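PDB 6LKI: sensor protein kinase HptS from Staphylococcus aureus, which probably responds, with a partner protein, to extracellular hexose phosphate and passes the signal on by ATP-dependent histidine phosphorylation (EC 2.7.13.3). Local coordinates for residues B[14-17]-B[18-22]; B[49-52]-B[53-57]; B[78-81]-B[82-85]. One frame throughout, in Å; residues are numbered along the deposited sequence.

Overall arrangement
All three contacts are local and join a buried face to an exposed one. Interactions 1 and 2 lie on the consecutive helices 2-31 and 39-55 and touch: Gln19 and Gln56 share a weak hydrogen bond, and Thr16 packs against Gln56 and Pro57. Thr16 and Ile20 are buried in interaction 1, Leu49, Leu52, Ile53 and Gln56 in interaction 2, Thr80 and Met83 in interaction 3; His15, His54 and Asn82 are exposed. Interaction 3 stands apart, its centre about 19 Å from that of interaction 1, where a 3-10 turn enters strand 84-92. Side-chain pairing marks 14-22, side chains folded back onto carbonyls mark 49-57, and an Asx turn with a bridging water marks 78-85.

Interaction 1. Residues B[14-17]-B[18-22]; sequences HHTE and KQIQT
The side-chain amide of Gln21 reaches back one helical turn to the carboxylate of Glu17, NE2 donating to OE2 over 2.7 Å. The bond is nearly straight (164° at the hydrogen), and the acceptor lies in the plane of the amide, although the N-H meets OE2 from above the carboxylate plane. Glu17 brings its acid there by a bend: CG is anti to the backbone N, and the chain then turns about the CB-CG bond (chi2 -89°) to run along the helix. The other end of the Gln21 amide, OE1, is hydrogen-bonded to His89 NE2, so both polar atoms of the group are used and its rotation is fixed. Spacing of this kind, four residues apart, belongs to helix 2-31, the long helix lying over the two antiparallel sheets, an arrangement consistent with the double-Cache sensor folds of bacterial kinases. The same spacing recurs at the exposed His15 and the partly exposed Gln19, where the methylene CG of Gln19 sits over a face of the imidazole, 4.2 Å from the ring centroid and 26° off its normal, as a CH-pi contact. On the buried side the branched, apolar side chain of Ile20 suits its place by packing against Phe86 and Ser87 of strand 84-92; its CG1 also lies 3.4 Å from Thr16 O. Thr16 can be buried there because its hydroxyl OG1 is hydrogen-bonded to Ser12 O, leaving the methyl CG2 to face Ile20 CD1 at 4.4 Å. Beneath these side chains runs the helical backbone, with Ile20 N bonded to Thr16 O at 3.1 Å and Gln21 N to Glu17 O at 3.1 Å.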
loop_
_atom_site.group_PDB
_atom_site.type_symbol
_atom_site.label_atom_id
_atom_site.label_comp_id
_atom_site.label_asym_id
_atom_site.label_seq_id
_atom_site.Cartn_x
_atom_site.Cartn_y
_atom_site.Cartn_z
ATOM N N HIS B 14 -6.359 -28.587 0.575
ATOM C CA HIS B 14 -6.709 -28.681 1.989
ATOM C C HIS B 14 -5.487 -29.021 2.831
ATOM O O HIS B 14 -5.256 -28.412 3.882
ATOM C CB HIS B 14 -7.810 -29.729 2.176
ATOM C CG HIS B 14 -8.129 -30.035 3.606
ATOM N ND1 HIS B 14 -8.248 -29.058 4.570
ATOM C CD2 HIS B 14 -8.365 -31.212 4.232
ATOM C CE1 HIS B 14 -8.539 -29.620 5.729
ATOM N NE2 HIS B 14 -8.616 -30.927 5.552
ATOM N N HIS B 15 -4.679 -29.978 2.371
ATOM C CA HIS B 15 -3.506 -30.396 3.132
ATOM C C HIS B 15 -2.436 -29.310 3.151
ATOM O O HIS B 15 -1.806 -29.074 4.187
ATOM C CB HIS B 15 -2.949 -31.695 2.549
ATOM C CG HIS B 15 -1.860 -32.312 3.370
ATOM N ND1 HIS B 15 -2.102 -32.957 4.564
ATOM C CD2 HIS B 15 -0.524 -32.394 3.162
ATOM C CE1 HIS B 15 -0.962 -33.404 5.060
ATOM N NE2 HIS B 15 0.010 -33.077 4.227
ATOM N N THR B 16 -2.224 -28.635 2.018
ATOM C CA THR B 16 -1.187 -27.609 1.950
ATOM C C THR B 16 -1.495 -26.446 2.887
ATOM O O THR B 16 -0.600 -25.935 3.569
ATOM C CB THR B 16 -1.033 -27.113 0.512
ATOM O OG1 THR B 16 -0.586 -28.190 -0.321
ATOM C CG2 THR B 16 -0.028 -25.970 0.438
ATOM N N GLU B 17 -2.759 -26.019 2.938
ATOM C CA GLU B 17 -3.126 -24.912 3.815
ATOM C C GLU B 17 -2.934 -25.281 5.281
ATOM O O GLU B 17 -2.533 -24.439 6.092
ATOM C CB GLU B 17 -4.571 -24.489 3.551
ATOM C CG GLU B 17 -4.864 -23.050 3.937
ATOM C CD GLU B 17 -5.303 -22.911 5.381
ATOM O OE1 GLU B 17 -5.651 -23.939 5.999
ATOM O OE2 GLU B 17 -5.305 -21.774 5.896
ATOM N N LYS B 18 -3.218 -26.536 5.638
ATOM C CA LYS B 18 -2.967 -27.008 6.998
ATOM C C LYS B 18 -1.485 -26.918 7.340
ATOM O O LYS B 18 -1.112 -26.457 8.426
ATOM C CB LYS B 18 -3.481 -28.444 7.147
ATOM C CG LYS B 18 -3.143 -29.158 8.461
ATOM C CD LYS B 18 -1.825 -29.934 8.387
ATOM C CE LYS B 18 -1.107 -29.903 9.721
ATOM N NZ LYS B 18 0.327 -30.285 9.622
ATOM N N GLN B 19 -0.625 -27.365 6.421
ATOM C CA GLN B 19 0.810 -27.335 6.673
ATOM C C GLN B 19 1.316 -25.912 6.852
ATOM O O GLN B 19 2.240 -25.678 7.642
ATOM C CB GLN B 19 1.556 -28.030 5.533
ATOM C CG GLN B 19 1.120 -29.466 5.310
ATOM C CD GLN B 19 2.281 -30.438 5.317
ATOM O OE1 GLN B 19 3.393 -30.097 4.911
ATOM N NE2 GLN B 19 2.033 -31.654 5.787
ATOM N N ILE B 20 0.724 -24.951 6.141
ATOM C CA ILE B 20 1.103 -23.551 6.325
ATOM C C ILE B 20 0.732 -23.084 7.727
ATOM O O ILE B 20 1.543 -22.474 8.433
ATOM C CB ILE B 20 0.447 -22.668 5.248
ATOM C CG1 ILE B 20 1.012 -23.005 3.865
ATOM C CG2 ILE B 20 0.653 -21.197 5.573
ATOM C CD1 ILE B 20 0.327 -22.270 2.729
ATOM N N GLN B 21 -0.498 -23.376 8.155
ATOM C CA GLN B 21 -0.950 -22.927 9.469
ATOM C C GLN B 21 -0.130 -23.561 10.586
ATOM O O GLN B 21 0.206 -22.894 11.573
ATOM C CB GLN B 21 -2.435 -23.240 9.648
ATOM C CG GLN B 21 -3.344 -22.561 8.632
ATOM C CD GLN B 21 -3.404 -21.052 8.805
ATOM O OE1 GLN B 21 -2.960 -20.510 9.818
ATOM N NE2 GLN B 21 -3.963 -20.366 7.815
ATOM N N THR B 22 0.190 -24.834 10.424
ATOM C CA THR B 22 0.999 -25.529 11.390
ATOM C C THR B 22 2.374 -24.941 11.451
ATOM O O THR B 22 2.914 -24.796 12.486
ATOM C CB THR B 22 1.125 -27.015 11.061
ATOM O OG1 THR B 22 -0.135 -27.627 11.083
ATOM C CG2 THR B 22 1.998 -27.711 12.035
#

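Interaction 2. Residues B[49-52]-B[53-57]; sequences LLKL and IHQQP
Two backbone carbonyls, Leu50 O and Leu52 O, carry most of the polar contact, each receiving both a backbone and a side-chain N-H. His54 grips Leu50 O twice, from opposite faces of the carbonyl plane, with N at 3.2 Å and ND1 at 3.0 Å. The ring can fold back this way because its CG lies beside the backbone N (chi1 -68°), and ND1 carries a proton here. Leu52 O takes the side-chain NE2 of Gln56 at 3.1 Å, in the plane of that amide, and Gln55 N at 3.2 Å from above the plane of the Leu52 carbonyl. Glutamine suits position 56 because its side-chain N-H can serve a carbonyl at the helix end. The bond from Gln55 N to Lys51 O is weak. Leu52 CD1 lies against the Gln56 amide, 3.5 Å from NE2. Apolar residues suit the buried side: Leu52 packs on Phe23 of helix 2-31, Leu49 on Tyr62 and Ile53 on Leu60 and Tyr62 of strand 59-66. On the exposed side Lys51 and Gln55 run side by side. This is the C-terminal turn of an alpha-helix, where an i to i+3 bond joins the i to i+4 ladder and polar side chains fold back onto carbonyls.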
loop_
_atom_site.group_PDB
_atom_site.type_symbol
_atom_site.label_atom_id
_atom_site.label_comp_id
_atom_site.label_asym_id
_atom_site.label_seq_id
_atom_site.Cartn_x
_atom_site.Cartn_y
_atom_site.Cartn_z
ATOM N N LEU B 49 11.305 -20.480 5.274
ATOM C CA LEU B 49 10.247 -20.250 4.293
ATOM C C LEU B 49 10.458 -21.092 3.039
ATOM O O LEU B 49 9.506 -21.681 2.514
ATOM C CB LEU B 49 10.174 -18.764 3.939
ATOM C CG LEU B 49 9.637 -17.825 5.024
ATOM C CD1 LEU B 49 9.768 -16.372 4.594
ATOM C CD2 LEU B 49 8.189 -18.154 5.364
ATOM N N LEU B 50 11.695 -21.162 2.543
ATOM C CA LEU B 50 11.965 -21.996 1.377
ATOM C C LEU B 50 11.795 -23.477 1.695
ATOM O O LEU B 50 11.389 -24.254 0.823
ATOM C CB LEU B 50 13.370 -21.715 0.845
ATOM C CG LEU B 50 13.505 -20.371 0.126
ATOM C CD1 LEU B 50 14.966 -20.015 -0.098
ATOM C CD2 LEU B 50 12.750 -20.398 -1.194
ATOM N N LYS B 51 12.093 -23.887 2.930
ATOM C CA LYS B 51 11.832 -25.266 3.327
ATOM C C LYS B 51 10.340 -25.569 3.287
ATOM O O LYS B 51 9.927 -26.636 2.817
ATOM C CB LYS B 51 12.399 -25.526 4.723
ATOM C CG LYS B 51 12.268 -26.964 5.195
ATOM C CD LYS B 51 13.022 -27.183 6.498
ATOM C CE LYS B 51 14.485 -26.787 6.358
ATOM N NZ LYS B 51 15.217 -26.880 7.650
ATOM N N LEU B 52 9.516 -24.634 3.767
ATOM C CA LEU B 52 8.069 -24.828 3.747
ATOM C C LEU B 52 7.534 -24.863 2.321
ATOM O O LEU B 52 6.674 -25.691 1.997
ATOM C CB LEU B 52 7.384 -23.721 4.546
ATOM C CG LEU B 52 5.860 -23.633 4.438
ATOM C CD1 LEU B 52 5.201 -24.767 5.213
ATOM C CD2 LEU B 52 5.359 -22.279 4.921
ATOM N N ILE B 53 8.034 -23.974 1.459
ATOM C CA ILE B 53 7.547 -23.887 0.083
ATOM C C ILE B 53 7.717 -25.223 -0.632
ATOM O O ILE B 53 6.799 -25.713 -1.300
ATOM C CB ILE B 53 8.269 -22.753 -0.668
ATOM C CG1 ILE B 53 7.800 -21.389 -0.160
ATOM C CG2 ILE B 53 8.061 -22.880 -2.174
ATOM C CD1 ILE B 53 6.299 -21.243 -0.087
ATOM N N HIS B 54 8.890 -25.831 -0.502
ATOM C CA HIS B 54 9.183 -27.050 -1.246
ATOM C C HIS B 54 8.666 -28.309 -0.565
ATOM O O HIS B 54 8.803 -29.399 -1.132
ATOM C CB HIS B 54 10.686 -27.156 -1.493
ATOM C CG HIS B 54 11.202 -26.118 -2.437
ATOM N ND1 HIS B 54 11.923 -25.022 -2.016
ATOM C CD2 HIS B 54 11.078 -25.994 -3.780
ATOM C CE1 HIS B 54 12.231 -24.274 -3.060
ATOM N NE2 HIS B 54 11.731 -24.841 -4.142
ATOM N N GLN B 55 8.078 -28.193 0.625
ATOM C CA GLN B 55 7.377 -29.321 1.224
ATOM C C GLN B 55 5.963 -29.478 0.683
ATOM O O GLN B 55 5.336 -30.515 0.922
ATOM C CB GLN B 55 7.330 -29.170 2.747
ATOM C CG GLN B 55 8.627 -29.538 3.446
ATOM C CD GLN B 55 8.615 -29.182 4.920
ATOM O OE1 GLN B 55 7.762 -28.424 5.380
ATOM N NE2 GLN B 55 9.569 -29.724 5.667
ATOM N N GLN B 56 5.454 -28.482 -0.041
ATOM C CA GLN B 56 4.121 -28.454 -0.621
ATOM C C GLN B 56 4.174 -28.806 -2.101
ATOM O O GLN B 56 5.104 -28.396 -2.804
ATOM C CB GLN B 56 3.485 -27.074 -0.453
ATOM C CG GLN B 56 3.759 -26.422 0.893
ATOM C CD GLN B 56 3.393 -27.318 2.065
ATOM O OE1 GLN B 56 2.362 -27.991 2.049
ATOM N NE2 GLN B 56 4.239 -27.330 3.089
ATOM N N PRO B 57 3.193 -29.570 -2.591
ATOM C CA PRO B 57 3.187 -29.901 -4.026
ATOM C C PRO B 57 3.070 -28.682 -4.923
ATOM O O PRO B 57 3.782 -28.589 -5.931
ATOM C CB PRO B 57 1.967 -30.826 -4.163
ATOM C CG PRO B 57 1.730 -31.359 -2.787
ATOM C CD PRO B 57 2.118 -30.253 -1.856
#

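Interaction 3. Residues B[78-81]-B[82-85]; sequences LNTK and NMYL
Met83 and Asn82 bury the most surface here, folding back on Leu78, Asn79 and Thr80 at a 3-10 turn that begins with an Asx turn and delivers the chain to the edge strand 84-92. The Asx turn is made by Asn79, whose OD1 accepts from Lys81 N at 3.2 Å; the donor stands above the amide plane. Asparagine suits this place because its short side chain brings an acceptor beside the backbone N two residues on. The same residue uses its main chain as well, for Asn82 N bonds to Asn79 O at 3.2 Å. On the exposed side the side chains of Asn79 and Asn82 cross at about a right angle, their amide planes 63° apart, with the two ND2 atoms no closer than 4.0 Å. Met83 is buried instead. With CG beside the backbone N and the chain extended beyond it (chi2 176°), its unbranched, flexible thioether runs along the turn past Thr80 to Leu78: SD passes 4.0 Å from Thr80 CA, and the terminal methyl CE reaches Leu78 CB at 3.6 Å, the two side chains crossing at about a right angle. Tyr103 of the adjacent strand 97-106 and Tyr61 of strand 59-66, the next one in, pack on Met83 and so seat the turn against the sheet. Thr80, also buried, has its hydroxyl OG1 met by Lys81 NZ, while Lys81 touches a polar side chain of the other chain. The carbonyl of Thr80 is doubly used. It accepts from Met83 N at 3.0 Å, and a water that donates to Thr80 O at 2.8 Å donates also to Met83 O.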
loop_
_atom_site.group_PDB
_atom_site.type_symbol
_atom_site.label_atom_id
_atom_site.label_comp_id
_atom_site.label_asym_id
_atom_site.label_seq_id
_atom_site.Cartn_x
_atom_site.Cartn_y
_atom_site.Cartn_z
ATOM N N LEU B 78 7.052 -12.215 -11.110
ATOM C CA LEU B 78 5.751 -12.533 -11.679
ATOM C C LEU B 78 4.665 -11.744 -10.960
ATOM O O LEU B 78 4.744 -11.494 -9.753
ATOM C CB LEU B 78 5.471 -14.033 -11.574
ATOM C CG LEU B 78 6.518 -14.987 -12.151
ATOM C CD1 LEU B 78 6.239 -16.415 -11.702
ATOM C CD2 LEU B 78 6.557 -14.892 -13.669
ATOM N N ASN B 79 3.644 -11.344 -11.711
ATOM C CA ASN B 79 2.573 -10.536 -11.142
ATOM C C ASN B 79 1.720 -11.383 -10.207
ATOM O O ASN B 79 1.056 -12.328 -10.646
ATOM C CB ASN B 79 1.719 -9.929 -12.251
ATOM C CG ASN B 79 0.633 -9.018 -11.714
ATOM O OD1 ASN B 79 0.706 -8.547 -10.577
ATOM N ND2 ASN B 79 -0.381 -8.761 -12.531
ATOM N N THR B 80 1.733 -11.039 -8.916
ATOM C CA THR B 80 0.965 -11.795 -7.932
ATOM C C THR B 80 -0.537 -11.648 -8.127
ATOM O O THR B 80 -1.300 -12.444 -7.570
ATOM C CB THR B 80 1.342 -11.360 -6.514
ATOM O OG1 THR B 80 1.168 -9.944 -6.388
ATOM C CG2 THR B 80 2.790 -11.717 -6.214
ATOM N N LYS B 81 -0.980 -10.654 -8.901
ATOM C CA LYS B 81 -2.409 -10.495 -9.149
ATOM C C LYS B 81 -2.962 -11.638 -9.990
ATOM O O LYS B 81 -4.159 -11.936 -9.917
ATOM C CB LYS B 81 -2.680 -9.153 -9.830
ATOM C CG LYS B 81 -2.169 -7.949 -9.055
ATOM C CD LYS B 81 -2.555 -8.028 -7.585
ATOM C CE LYS B 81 -1.727 -7.069 -6.746
ATOM N NZ LYS B 81 -0.267 -7.232 -6.996
ATOM N N ASN B 82 -2.115 -12.286 -10.786
ATOM C CA ASN B 82 -2.505 -13.453 -11.562
ATOM C C ASN B 82 -2.350 -14.751 -10.783
ATOM O O ASN B 82 -2.454 -15.833 -11.373
ATOM C CB ASN B 82 -1.694 -13.522 -12.857
ATOM C CG ASN B 82 -1.921 -12.321 -13.751
ATOM O OD1 ASN B 82 -2.930 -11.626 -13.630
ATOM N ND2 ASN B 82 -0.981 -12.068 -14.654
ATOM N N MET B 83 -2.097 -14.670 -9.480
ATOM C CA MET B 83 -1.982 -15.832 -8.615
ATOM C C MET B 83 -3.138 -15.861 -7.624
ATOM O O MET B 83 -3.906 -14.904 -7.493
ATOM C CB MET B 83 -0.645 -15.828 -7.864
ATOM C CG MET B 83 0.580 -15.767 -8.754
ATOM S SD MET B 83 2.093 -15.655 -7.784
ATOM C CE MET B 83 3.312 -15.451 -9.078
ATOM N N TYR B 84 -3.247 -16.980 -6.918
ATOM C CA TYR B 84 -4.276 -17.176 -5.907
ATOM C C TYR B 84 -3.692 -16.853 -4.538
ATOM O O TYR B 84 -2.762 -17.528 -4.083
ATOM C CB TYR B 84 -4.804 -18.610 -5.941
ATOM C CG TYR B 84 -5.767 -18.942 -4.825
ATOM C CD1 TYR B 84 -6.964 -18.251 -4.685
ATOM C CD2 TYR B 84 -5.484 -19.952 -3.914
ATOM C CE1 TYR B 84 -7.850 -18.553 -3.667
ATOM C CE2 TYR B 84 -6.364 -20.262 -2.893
ATOM C CZ TYR B 84 -7.545 -19.559 -2.776
ATOM O OH TYR B 84 -8.425 -19.862 -1.763
ATOM N N LEU B 85 -4.228 -15.820 -3.890
ATOM C CA LEU B 85 -3.827 -15.495 -2.527
ATOM C C LEU B 85 -4.325 -16.593 -1.597
ATOM O O LEU B 85 -5.533 -16.734 -1.379
ATOM C CB LEU B 85 -4.372 -14.132 -2.115
ATOM C CG LEU B 85 -4.032 -13.698 -0.688
ATOM C CD1 LEU B 85 -2.529 -13.748 -0.458
ATOM C CD2 LEU B 85 -4.574 -12.306 -0.400
HETATM O O HOH W 1 -3.528 -12.644 -5.823
#